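Local atomic coordinates of 5-formaminoimidazole-4-carboxamide-1-(Beta)-D-ribofuranosyl 5'-monophosphate synthetase (Thermococcus kodakarensis, PDB entry 2PBZ), a protein that binds ATP and probably catalyses the ATP-dependent formylation of an aminoimidazole carboxamide ribonucleotide in purine (IMP) biosynthesis. Residues R85-R91 / L307-T312; F176-L181 / R293-E297; D190-A196 / Y209-R215. Residue numbers count along the deposited sequence, not the author numbering.

How the interactions relate
Interactions 1 and 2 adjoin, with centres about 11 Å apart: helix 290-302 receives the Phe87 ring of interaction 1 on Ile294, with Phe87 CE2 3.5 Å from Ile294 CG2, while Val310 CG1 of segment 307-312 lies 4.0 Å from Ile180 CG1 of interaction 2. Interaction 3 sits on the opposite side of the chain's centre, its own centre about 27 Å from that of interaction 2 and about 30 Å from that of interaction 1. It alone of the three touches ATP. The five-stranded antiparallel sheet connects interactions 2 and 3, because strands 170-178 and 183-194 are neighbours in it. Interaction 3 lies within the loop closed by interaction 2, itself within that closed by interaction 1.

Interaction 1: residues R85-R91 / L307-T312; sequences RFFGNRR and LEEVVT
Two irregular segments meet through a single beta bridge, Phe87 with Val311 (CA to CA 4.6 Å), with Phe86 and Thr312 next in register (CA to CA 5.3 Å). Arg85 extends beside segment 307-312, so that Val311 CG2 lies over one face of the guanidinium, 4.4 Å from Arg85 CZ. Phe86 takes a positive phi (61°, psi 124°), and its O accepts from Thr312 N at 2.9 Å. Phe87 is extended (-80°/140°); with chi1 t, its CE1 lies 4.2 Å from Val310 CB, and the ring continues onto Ile294 and Leu298 of helix 290-302, a place for a large apolar side chain. Gly88 N donates to Val310 O at 2.6 Å. Its phi is positive (50°), and a CB here would crowd Phe87 CD2, so glycine suits the position. Asn89 (43°/-147°) forms an Asx turn: OD1 accepts from Arg91 N at 2.7 Å and from Arg90 N at 2.6 Å, while Asn89 O lies 3.0 Å from Thr312 OG1. Arg90 (164°/-25°) lays its aliphatic part along Thr312, CB 3.4 Å from Thr312 CG2, which also lies over one face of its guanidinium, and gives NH2 to the backbone O of Glu80. The contact joins a loop of the N-terminal, Rossmann-like region to the last modelled residues, which belong to the ATP-grasp-like part. Since the sound hydrogen bonds between the segments are all backbone to backbone, the main-chain path sets the pairing, while side chains add van der Waals cover, Phe87 on Val310 and Arg85 and Arg90 on Val311 and Thr312.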
loop_
_atom_site.group_PDB
_atom_site.type_symbol
_atom_site.label_atom_id
_atom_site.label_comp_id
_atom_site.label_asym_id
_atom_site.label_seq_id
_atom_site.Cartn_x
_atom_site.Cartn_y
_atom_site.Cartn_z
ATOM N N ARG A 85 -33.015 3.371 12.752
ATOM C CA ARG A 85 -33.135 3.651 11.325
ATOM C C ARG A 85 -32.346 2.786 10.317
ATOM O O ARG A 85 -32.938 2.351 9.339
ATOM C CB ARG A 85 -32.835 5.124 11.089
ATOM C CG ARG A 85 -33.610 5.717 9.936
ATOM C CD ARG A 85 -34.208 7.069 10.332
ATOM N NE ARG A 85 -35.116 7.530 9.292
ATOM C CZ ARG A 85 -36.150 6.822 8.849
ATOM N NH1 ARG A 85 -36.402 5.615 9.360
ATOM N NH2 ARG A 85 -36.943 7.322 7.902
ATOM N N PHE A 86 -31.040 2.562 10.528
ATOM C CA PHE A 86 -30.172 1.713 9.656
ATOM C C PHE A 86 -29.926 2.032 8.189
ATOM O O PHE A 86 -30.853 2.097 7.390
ATOM C CB PHE A 86 -30.613 0.251 9.695
ATOM C CG PHE A 86 -30.040 -0.534 10.840
ATOM C CD1 PHE A 86 -30.419 -0.263 12.154
ATOM C CD2 PHE A 86 -29.132 -1.558 10.603
ATOM C CE1 PHE A 86 -29.891 -1.014 13.222
ATOM C CE2 PHE A 86 -28.603 -2.306 11.648
ATOM C CZ PHE A 86 -28.979 -2.040 12.955
ATOM N N PHE A 87 -28.652 2.162 7.825
ATOM C CA PHE A 87 -28.273 2.451 6.437
ATOM C C PHE A 87 -28.277 1.217 5.517
ATOM O O PHE A 87 -27.855 0.144 5.923
ATOM C CB PHE A 87 -26.881 3.074 6.385
ATOM C CG PHE A 87 -26.468 3.492 5.008
ATOM C CD1 PHE A 87 -26.884 4.714 4.484
ATOM C CD2 PHE A 87 -25.727 2.629 4.193
ATOM C CE1 PHE A 87 -26.575 5.073 3.161
ATOM C CE2 PHE A 87 -25.418 2.978 2.879
ATOM C CZ PHE A 87 -25.844 4.201 2.362
ATOM N N GLY A 88 -28.765 1.394 4.285
ATOM C CA GLY A 88 -28.793 0.336 3.276
ATOM C C GLY A 88 -29.349 -1.043 3.603
ATOM O O GLY A 88 -28.670 -1.877 4.200
ATOM N N ASN A 89 -30.567 -1.307 3.151
ATOM C CA ASN A 89 -31.237 -2.579 3.412
ATOM C C ASN A 89 -30.993 -2.918 4.870
ATOM O O ASN A 89 -30.903 -2.003 5.696
ATOM C CB ASN A 89 -30.725 -3.697 2.518
ATOM C CG ASN A 89 -31.757 -4.828 2.348
ATOM O OD1 ASN A 89 -32.276 -5.366 3.325
ATOM N ND2 ASN A 89 -32.046 -5.189 1.107
ATOM N N ARG A 90 -30.880 -4.200 5.190
ATOM C CA ARG A 90 -30.676 -4.610 6.574
ATOM C C ARG A 90 -30.995 -6.080 6.650
ATOM O O ARG A 90 -30.516 -6.799 7.524
ATOM C CB ARG A 90 -31.605 -3.836 7.525
ATOM C CG ARG A 90 -31.320 -4.106 8.998
ATOM C CD ARG A 90 -32.039 -3.134 9.925
ATOM N NE ARG A 90 -33.362 -3.574 10.367
ATOM C CZ ARG A 90 -34.280 -2.747 10.856
ATOM N NH1 ARG A 90 -33.997 -1.448 10.950
ATOM N NH2 ARG A 90 -35.472 -3.207 11.244
ATOM N N ARG A 91 -31.829 -6.525 5.719
ATOM C CA ARG A 91 -32.187 -7.925 5.670
ATOM C C ARG A 91 -31.057 -8.637 4.946
ATOM O O ARG A 91 -30.899 -9.856 5.057
ATOM C CB ARG A 91 -33.518 -8.111 4.943
ATOM C CG ARG A 91 -34.735 -8.103 5.888
ATOM C CD ARG A 91 -35.495 -6.799 5.834
ATOM N NE ARG A 91 -35.839 -6.458 4.460
ATOM C CZ ARG A 91 -36.234 -5.250 4.076
ATOM N NH1 ARG A 91 -36.349 -4.264 4.970
ATOM N NH2 ARG A 91 -36.474 -5.014 2.793
ATOM N N LEU A 307 -33.807 9.453 0.551
ATOM C CA LEU A 307 -33.557 8.978 1.912
ATOM C C LEU A 307 -34.399 7.794 2.372
ATOM O O LEU A 307 -34.162 7.227 3.443
ATOM C CB LEU A 307 -33.711 10.146 2.902
ATOM C CG LEU A 307 -33.093 10.040 4.310
ATOM C CD1 LEU A 307 -34.071 9.419 5.278
ATOM C CD2 LEU A 307 -31.784 9.232 4.255
ATOM N N GLU A 308 -35.389 7.407 1.583
ATOM C CA GLU A 308 -36.197 6.258 1.982
ATOM C C GLU A 308 -35.626 5.093 1.201
ATOM O O GLU A 308 -35.644 3.948 1.651
ATOM C CB GLU A 308 -37.671 6.445 1.607
ATOM C CG GLU A 308 -38.609 5.463 2.319
ATOM C CD GLU A 308 -38.211 3.995 2.130
ATOM O OE1 GLU A 308 -38.361 3.466 0.994
ATOM O OE2 GLU A 308 -37.741 3.370 3.120
ATOM N N GLU A 309 -35.097 5.424 0.028
ATOM C CA GLU A 309 -34.507 4.444 -0.868
ATOM C C GLU A 309 -33.179 3.873 -0.361
ATOM O O GLU A 309 -32.710 2.856 -0.879
ATOM C CB GLU A 309 -34.273 5.067 -2.246
ATOM C CG GLU A 309 -35.496 5.707 -2.889
ATOM C CD GLU A 309 -35.199 6.229 -4.287
ATOM O OE1 GLU A 309 -35.734 7.296 -4.645
ATOM O OE2 GLU A 309 -34.434 5.569 -5.031
ATOM N N VAL A 310 -32.568 4.522 0.638
ATOM C CA VAL A 310 -31.290 4.046 1.164
ATOM C C VAL A 310 -31.289 3.607 2.621
ATOM O O VAL A 310 -30.231 3.260 3.148
ATOM C CB VAL A 310 -30.152 5.105 1.001
ATOM C CG1 VAL A 310 -30.025 5.531 -0.459
ATOM C CG2 VAL A 310 -30.410 6.299 1.897
ATOM N N VAL A 311 -32.440 3.612 3.283
ATOM C CA VAL A 311 -32.455 3.200 4.681
ATOM C C VAL A 311 -33.425 2.076 4.973
ATOM O O VAL A 311 -34.097 1.588 4.089
ATOM C CB VAL A 311 -32.775 4.381 5.627
ATOM C CG1 VAL A 311 -31.742 5.478 5.445
ATOM C CG2 VAL A 311 -34.187 4.906 5.351
ATOM N N THR A 312 -33.486 1.683 6.236
ATOM C CA THR A 312 -34.358 0.606 6.661
ATOM C C THR A 312 -34.821 0.743 8.115
ATOM O O THR A 312 -34.015 0.419 9.024
ATOM C CB THR A 312 -33.659 -0.742 6.458
ATOM O OG1 THR A 312 -33.704 -1.070 5.070
ATOM C CG2 THR A 312 -34.331 -1.851 7.282
#

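Interaction 2: residues F176-L181 / R293-E297; sequences FYSPIL and RIARE
Phe176, Glu297 and Arg293 bury most of the surface here, where strand 176-178 and the turn after it run beside helix 293-297. The two axes are nearly parallel (6°) and approach to 10.4 Å; CA atoms are nearest for Phe176 with Arg293 (8.1 Å) and Ile180 with Glu297 (7.0 Å). Phe176, extended (-146°/102°) with chi1 t, points toward the helix. Arg293 CG stands 3.6 Å from the centroid of its ring, 8° off the normal, a CH-pi contact; at the ring edge lie Ile294 CG1, 3.7 Å from Phe176 CE1, and Glu297 OE2, 3.5 Å from Phe176 CE2. A flat aromatic thus fills the gap between strand and helix and gives arginine methylenes a surface to rest on. Arg293 (chi1 t, chi2 p) folds back so that Phe176 CE2 covers one face of its guanidinium, 3.1 Å from Arg293 NH1. Its NE pairs with Glu185 of strand 183-194, while Arg293 NH1 makes a salt bridge with a weak hydrogen bond, 3.4 Å, to Glu297 OE1 within the helix. Glu297, one helical turn later with the same t, p start, reaches the turn: OE2 is 3.3 Å from Pro179 CD and OE1 3.7 Å from Ile180 CB. Being charged yet buried, it is suited by Arg293 alongside. Leu181 CD1 adds a contact at 3.6 Å to Arg293 NH2. A helix lying along the strands of an antiparallel sheet, with Phe176, Arg293 and Glu297 filling the space between the layers, is consistent with the layered alpha/beta packing of ATP-grasp domains, the family to which this part of the chain is related.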
loop_
_atom_site.group_PDB
_atom_site.type_symbol
_atom_site.label_atom_id
_atom_site.label_comp_id
_atom_site.label_asym_id
_atom_site.label_seq_id
_atom_site.Cartn_x
_atom_site.Cartn_y
_atom_site.Cartn_z
ATOM N N PHE A 176 -20.105 -0.569 -4.353
ATOM C CA PHE A 176 -21.092 0.297 -3.739
ATOM C C PHE A 176 -22.180 0.529 -4.757
ATOM O O PHE A 176 -21.990 1.298 -5.690
ATOM C CB PHE A 176 -20.485 1.640 -3.331
ATOM C CG PHE A 176 -21.423 2.511 -2.538
ATOM C CD1 PHE A 176 -21.365 2.530 -1.143
ATOM C CD2 PHE A 176 -22.367 3.311 -3.179
ATOM C CE1 PHE A 176 -22.228 3.333 -0.397
ATOM C CE2 PHE A 176 -23.242 4.125 -2.445
ATOM C CZ PHE A 176 -23.171 4.134 -1.050
ATOM N N TYR A 177 -23.309 -0.154 -4.614
ATOM C CA TYR A 177 -24.384 0.089 -5.556
ATOM C C TYR A 177 -25.178 1.253 -4.991
ATOM O O TYR A 177 -25.586 1.212 -3.846
ATOM C CB TYR A 177 -25.302 -1.117 -5.706
ATOM C CG TYR A 177 -26.471 -0.760 -6.581
ATOM C CD1 TYR A 177 -26.277 -0.446 -7.924
ATOM C CD2 TYR A 177 -27.749 -0.598 -6.040
ATOM C CE1 TYR A 177 -27.315 0.029 -8.707
ATOM C CE2 TYR A 177 -28.799 -0.120 -6.820
ATOM C CZ TYR A 177 -28.571 0.193 -8.153
ATOM O OH TYR A 177 -29.587 0.674 -8.926
ATOM N N SER A 178 -25.411 2.291 -5.776
ATOM C CA SER A 178 -26.140 3.421 -5.240
ATOM C C SER A 178 -27.482 3.632 -5.889
ATOM O O SER A 178 -27.573 3.726 -7.111
ATOM C CB SER A 178 -25.319 4.692 -5.388
ATOM O OG SER A 178 -25.313 5.116 -6.724
ATOM N N PRO A 179 -28.555 3.679 -5.083
ATOM C CA PRO A 179 -29.892 3.895 -5.647
ATOM C C PRO A 179 -29.995 5.334 -6.110
ATOM O O PRO A 179 -30.481 5.620 -7.193
ATOM C CB PRO A 179 -30.813 3.589 -4.478
ATOM C CG PRO A 179 -30.065 2.520 -3.749
ATOM C CD PRO A 179 -28.651 3.065 -3.748
ATOM N N ILE A 180 -29.502 6.248 -5.291
ATOM C CA ILE A 180 -29.548 7.663 -5.649
ATOM C C ILE A 180 -28.960 7.952 -7.015
ATOM O O ILE A 180 -29.386 8.899 -7.679
ATOM C CB ILE A 180 -28.796 8.527 -4.644
ATOM C CG1 ILE A 180 -29.320 8.249 -3.238
ATOM C CG2 ILE A 180 -28.976 9.987 -4.988
ATOM C CD1 ILE A 180 -30.809 8.472 -3.096
ATOM N N LEU A 181 -27.981 7.143 -7.432
ATOM C CA LEU A 181 -27.326 7.334 -8.733
ATOM C C LEU A 181 -27.620 6.173 -9.682
ATOM O O LEU A 181 -27.318 6.225 -10.871
ATOM C CB LEU A 181 -25.812 7.490 -8.546
ATOM C CG LEU A 181 -25.345 8.583 -7.578
ATOM C CD1 LEU A 181 -23.833 8.594 -7.480
ATOM C CD2 LEU A 181 -25.844 9.928 -8.059
ATOM N N ARG A 293 -18.239 7.377 1.186
ATOM C CA ARG A 293 -19.166 7.119 0.094
ATOM C C ARG A 293 -20.555 6.877 0.658
ATOM O O ARG A 293 -21.546 7.378 0.128
ATOM C CB ARG A 293 -18.720 5.907 -0.710
ATOM C CG ARG A 293 -19.593 5.631 -1.904
ATOM C CD ARG A 293 -19.580 6.807 -2.856
ATOM N NE ARG A 293 -20.590 6.668 -3.897
ATOM C CZ ARG A 293 -21.899 6.805 -3.701
ATOM N NH1 ARG A 293 -22.361 7.096 -2.490
ATOM N NH2 ARG A 293 -22.748 6.624 -4.708
ATOM N N ILE A 294 -20.614 6.094 1.729
ATOM C CA ILE A 294 -21.869 5.816 2.397
ATOM C C ILE A 294 -22.501 7.131 2.880
ATOM O O ILE A 294 -23.698 7.337 2.746
ATOM C CB ILE A 294 -21.642 4.922 3.604
ATOM C CG1 ILE A 294 -21.201 3.543 3.143
ATOM C CG2 ILE A 294 -22.895 4.864 4.451
ATOM C CD1 ILE A 294 -20.747 2.667 4.267
ATOM N N ALA A 295 -21.676 8.020 3.429
ATOM C CA ALA A 295 -22.150 9.300 3.932
ATOM C C ALA A 295 -22.591 10.214 2.822
ATOM O O ALA A 295 -23.547 10.971 2.993
ATOM C CB ALA A 295 -21.077 9.978 4.753
ATOM N N ARG A 296 -21.902 10.164 1.683
ATOM C CA ARG A 296 -22.289 11.031 0.578
ATOM C C ARG A 296 -23.604 10.551 -0.009
ATOM O O ARG A 296 -24.384 11.343 -0.542
ATOM C CB ARG A 296 -21.228 11.067 -0.516
ATOM C CG ARG A 296 -21.701 11.857 -1.722
ATOM C CD ARG A 296 -20.562 12.434 -2.499
ATOM N NE ARG A 296 -19.694 13.229 -1.643
ATOM C CZ ARG A 296 -18.650 13.926 -2.076
ATOM N NH1 ARG A 296 -18.344 13.934 -3.368
ATOM N NH2 ARG A 296 -17.898 14.597 -1.218
ATOM N N GLU A 297 -23.839 9.248 0.105
ATOM C CA GLU A 297 -25.059 8.648 -0.396
ATOM C C GLU A 297 -26.194 9.194 0.454
ATOM O O GLU A 297 -27.268 9.518 -0.040
ATOM C CB GLU A 297 -25.000 7.127 -0.258
ATOM C CG GLU A 297 -26.185 6.423 -0.887
ATOM C CD GLU A 297 -26.109 6.411 -2.392
ATOM O OE1 GLU A 297 -25.710 7.437 -2.994
ATOM O OE2 GLU A 297 -26.457 5.375 -2.971
#

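Interaction 3: residues D190-A196 / Y209-R215; sequences DERVLIA and YTIVGNR. With ATP (adenosine-5'-triphosphate), chain D.
A classic beta bulge interrupts the pairing: Val212 and Gly213 both face Val193, whose O accepts from Val212 N at 2.7 Å and, weakly, from Gly213 N at 3.4 Å. Val212 is near-helical (-110°/-34°), and Gly213 very extended (-164°/-166°). Before the bulge, antiparallel strands 190-194 and 211-215 (axes 4.4 Å apart, 151°) pair Glu191 with Arg215 and Val193 with Gly213 as hydrogen-bonded pairs, and Arg192 with Asn214 as a non-hydrogen-bonded one. Glu191 N reaches Arg215 O at 3.0 Å, Arg215 N Glu191 O at 2.8 Å, and Val193 N Gly213 O at 2.9 Å. Beyond it the register shifts by one, to Leu194 with Ile211. This strand pair, outermost within the chain, belongs to the large sheet of the ATP-grasp-like domain and borders the nucleotide: Leu194 CD2 lies 3.1 Å from ATP O3' and Tyr209 CE2 3.3 Å from ATP O2', an apolar branch and an aromatic ring beside the ribose. Arg192 NE bridges to Asp190 OD2 at 2.9 Å, and its guanidinium also meets Asp270 and makes a cation-pi contact with Tyr172. Gly213 and Asn214 pair with a strand of the second subunit, extending the sheet, and Arg215 forms a salt bridge to Glu191 of that subunit.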
loop_
_atom_site.group_PDB
_atom_site.type_symbol
_atom_site.label_atom_id
_atom_site.label_comp_id
_atom_site.label_asym_id
_atom_site.label_seq_id
_atom_site.Cartn_x
_atom_site.Cartn_y
_atom_site.Cartn_z
ATOM N N ASP A 190 -8.735 -4.937 -2.035
ATOM C CA ASP A 190 -7.976 -5.131 -0.841
ATOM C C ASP A 190 -7.249 -6.465 -0.854
ATOM O O ASP A 190 -7.582 -7.369 -1.605
ATOM C CB ASP A 190 -8.956 -5.061 0.334
ATOM C CG ASP A 190 -8.313 -5.375 1.646
ATOM O OD1 ASP A 190 -7.448 -4.573 2.077
ATOM O OD2 ASP A 190 -8.663 -6.426 2.240
ATOM N N GLU A 191 -6.238 -6.559 -0.006
ATOM C CA GLU A 191 -5.447 -7.765 0.182
ATOM C C GLU A 191 -5.245 -7.860 1.694
ATOM O O GLU A 191 -4.784 -6.900 2.306
ATOM C CB GLU A 191 -4.110 -7.616 -0.533
ATOM C CG GLU A 191 -3.150 -8.753 -0.296
ATOM C CD GLU A 191 -2.038 -8.783 -1.333
ATOM O OE1 GLU A 191 -1.330 -7.753 -1.489
ATOM O OE2 GLU A 191 -1.893 -9.848 -1.983
ATOM N N ARG A 192 -5.609 -8.991 2.297
ATOM C CA ARG A 192 -5.483 -9.163 3.744
ATOM C C ARG A 192 -4.053 -9.390 4.245
ATOM O O ARG A 192 -3.211 -9.989 3.556
ATOM C CB ARG A 192 -6.331 -10.354 4.229
ATOM C CG ARG A 192 -7.767 -10.408 3.737
ATOM C CD ARG A 192 -8.727 -9.618 4.602
ATOM N NE ARG A 192 -9.493 -8.663 3.813
ATOM C CZ ARG A 192 -10.815 -8.662 3.703
ATOM N NH1 ARG A 192 -11.538 -9.580 4.334
ATOM N NH2 ARG A 192 -11.402 -7.733 2.969
ATOM N N VAL A 193 -3.780 -8.884 5.444
ATOM C CA VAL A 193 -2.495 -9.092 6.097
ATOM C C VAL A 193 -2.842 -10.114 7.173
ATOM O O VAL A 193 -3.527 -9.805 8.139
ATOM C CB VAL A 193 -1.913 -7.803 6.746
ATOM C CG1 VAL A 193 -0.555 -8.119 7.400
ATOM C CG2 VAL A 193 -1.727 -6.733 5.700
ATOM N N LEU A 194 -2.395 -11.346 6.963
ATOM C CA LEU A 194 -2.658 -12.449 7.880
ATOM C C LEU A 194 -1.470 -12.751 8.760
ATOM O O LEU A 194 -0.350 -12.318 8.468
ATOM C CB LEU A 194 -3.030 -13.702 7.079
ATOM C CG LEU A 194 -4.501 -13.877 6.681
ATOM C CD1 LEU A 194 -5.079 -12.575 6.171
ATOM C CD2 LEU A 194 -4.593 -14.970 5.631
ATOM N N ILE A 195 -1.703 -13.489 9.841
ATOM C CA ILE A 195 -0.600 -13.804 10.716
ATOM C C ILE A 195 0.140 -14.930 10.036
ATOM O O ILE A 195 1.245 -15.299 10.422
ATOM C CB ILE A 195 -1.086 -14.160 12.141
ATOM C CG1 ILE A 195 -1.596 -15.579 12.250
ATOM C CG2 ILE A 195 -2.225 -13.242 12.511
ATOM C CD1 ILE A 195 -2.302 -15.806 13.585
ATOM N N ALA A 196 -0.479 -15.451 8.983
ATOM C CA ALA A 196 0.131 -16.530 8.234
ATOM C C ALA A 196 1.380 -16.073 7.480
ATOM O O ALA A 196 1.838 -16.768 6.594
ATOM C CB ALA A 196 -0.866 -17.153 7.288
ATOM N N TYR A 209 -5.110 -18.031 9.897
ATOM C CA TYR A 209 -5.421 -17.073 8.850
ATOM C C TYR A 209 -6.166 -15.846 9.332
ATOM O O TYR A 209 -6.837 -15.174 8.552
ATOM C CB TYR A 209 -6.196 -17.749 7.728
ATOM C CG TYR A 209 -5.328 -18.686 6.932
ATOM C CD1 TYR A 209 -4.975 -19.943 7.436
ATOM C CD2 TYR A 209 -4.813 -18.303 5.696
ATOM C CE1 TYR A 209 -4.126 -20.790 6.722
ATOM C CE2 TYR A 209 -3.970 -19.146 4.976
ATOM C CZ TYR A 209 -3.626 -20.381 5.485
ATOM O OH TYR A 209 -2.775 -21.189 4.755
ATOM N N THR A 210 -6.045 -15.557 10.621
ATOM C CA THR A 210 -6.684 -14.386 11.222
ATOM C C THR A 210 -6.112 -13.086 10.637
ATOM O O THR A 210 -4.895 -12.905 10.577
ATOM C CB THR A 210 -6.458 -14.377 12.753
ATOM O OG1 THR A 210 -6.779 -15.670 13.285
ATOM C CG2 THR A 210 -7.327 -13.326 13.422
ATOM N N ILE A 211 -6.984 -12.173 10.217
ATOM C CA ILE A 211 -6.493 -10.921 9.648
ATOM C C ILE A 211 -5.995 -9.965 10.731
ATOM O O ILE A 211 -6.567 -9.868 11.822
ATOM C CB ILE A 211 -7.569 -10.187 8.795
ATOM C CG1 ILE A 211 -8.439 -9.320 9.696
ATOM C CG2 ILE A 211 -8.435 -11.187 8.027
ATOM C CD1 ILE A 211 -8.548 -7.869 9.216
ATOM N N VAL A 212 -4.916 -9.264 10.407
ATOM C CA VAL A 212 -4.319 -8.303 11.308
ATOM C C VAL A 212 -4.580 -6.917 10.710
ATOM O O VAL A 212 -4.778 -5.941 11.427
ATOM C CB VAL A 212 -2.795 -8.542 11.414
ATOM C CG1 VAL A 212 -2.227 -7.790 12.598
ATOM C CG2 VAL A 212 -2.517 -10.022 11.519
ATOM N N GLY A 213 -4.577 -6.855 9.381
ATOM C CA GLY A 213 -4.788 -5.599 8.678
ATOM C C GLY A 213 -5.127 -5.779 7.209
ATOM O O GLY A 213 -5.451 -6.879 6.759
ATOM N N ASN A 214 -5.038 -4.692 6.454
ATOM C CA ASN A 214 -5.370 -4.724 5.047
ATOM C C ASN A 214 -4.418 -3.861 4.223
ATOM O O ASN A 214 -3.999 -2.800 4.671
ATOM C CB ASN A 214 -6.806 -4.218 4.859
ATOM C CG ASN A 214 -7.818 -4.981 5.704
ATOM O OD1 ASN A 214 -8.363 -5.998 5.279
ATOM N ND2 ASN A 214 -8.064 -4.492 6.910
ATOM N N ARG A 215 -4.092 -4.325 3.015
ATOM C CA ARG A 215 -3.218 -3.594 2.089
ATOM C C ARG A 215 -4.007 -3.192 0.843
ATOM O O ARG A 215 -4.633 -4.043 0.203
ATOM C CB ARG A 215 -2.041 -4.452 1.592
ATOM C CG ARG A 215 -1.068 -4.987 2.616
ATOM C CD ARG A 215 0.100 -5.639 1.886
ATOM N NE ARG A 215 0.997 -6.405 2.753
ATOM C CZ ARG A 215 0.752 -7.634 3.206
ATOM N NH1 ARG A 215 -0.379 -8.260 2.878
ATOM N NH2 ARG A 215 1.652 -8.250 3.983
HETATM P PG ATP D . -14.835 -15.220 8.758
HETATM O O1G ATP D . -15.945 -15.961 8.023
HETATM O O2G ATP D . -14.910 -15.621 10.364
HETATM O O3G ATP D . -15.024 -13.599 8.589
HETATM P PB ATP D . -13.272 -15.276 6.549
HETATM O O1B ATP D . -14.320 -15.997 5.788
HETATM O O2B ATP D . -13.434 -13.672 6.348
HETATM O O3B ATP D . -13.381 -15.657 8.139
HETATM P PA ATP D . -11.327 -15.524 4.537
HETATM O O1A ATP D . -11.380 -14.103 4.124
HETATM O O2A ATP D . -12.232 -16.422 3.561
HETATM O O3A ATP D . -11.790 -15.753 6.113
HETATM O "O5'" ATP D . -9.810 -16.061 4.580
HETATM C "C5'" ATP D . -9.155 -15.882 3.361
HETATM C "C4'" ATP D . -7.746 -16.400 3.623
HETATM O "O4'" ATP D . -7.742 -17.816 4.000
HETATM C "C3'" ATP D . -6.828 -16.221 2.414
HETATM O "O3'" ATP D . -5.766 -15.371 2.764
HETATM C "C2'" ATP D . -6.341 -17.601 2.035
HETATM O "O2'" ATP D . -4.908 -17.673 2.163
HETATM C "C1'" ATP D . -7.059 -18.585 2.979
HETATM N N9 ATP D . -8.007 -19.372 2.157
HETATM C C8 ATP D . -9.372 -19.197 2.044
HETATM N N7 ATP D . -9.878 -20.069 1.237
HETATM C C5 ATP D . -8.881 -20.862 0.762
HETATM C C6 ATP D . -8.811 -21.978 -0.130
HETATM N N6 ATP D . -9.979 -22.455 -0.735
HETATM N N1 ATP D . -7.582 -22.550 -0.381
HETATM C C2 ATP D . -6.452 -22.099 0.197
HETATM N N3 ATP D . -6.487 -21.058 1.044
HETATM C C4 ATP D . -7.662 -20.432 1.354
#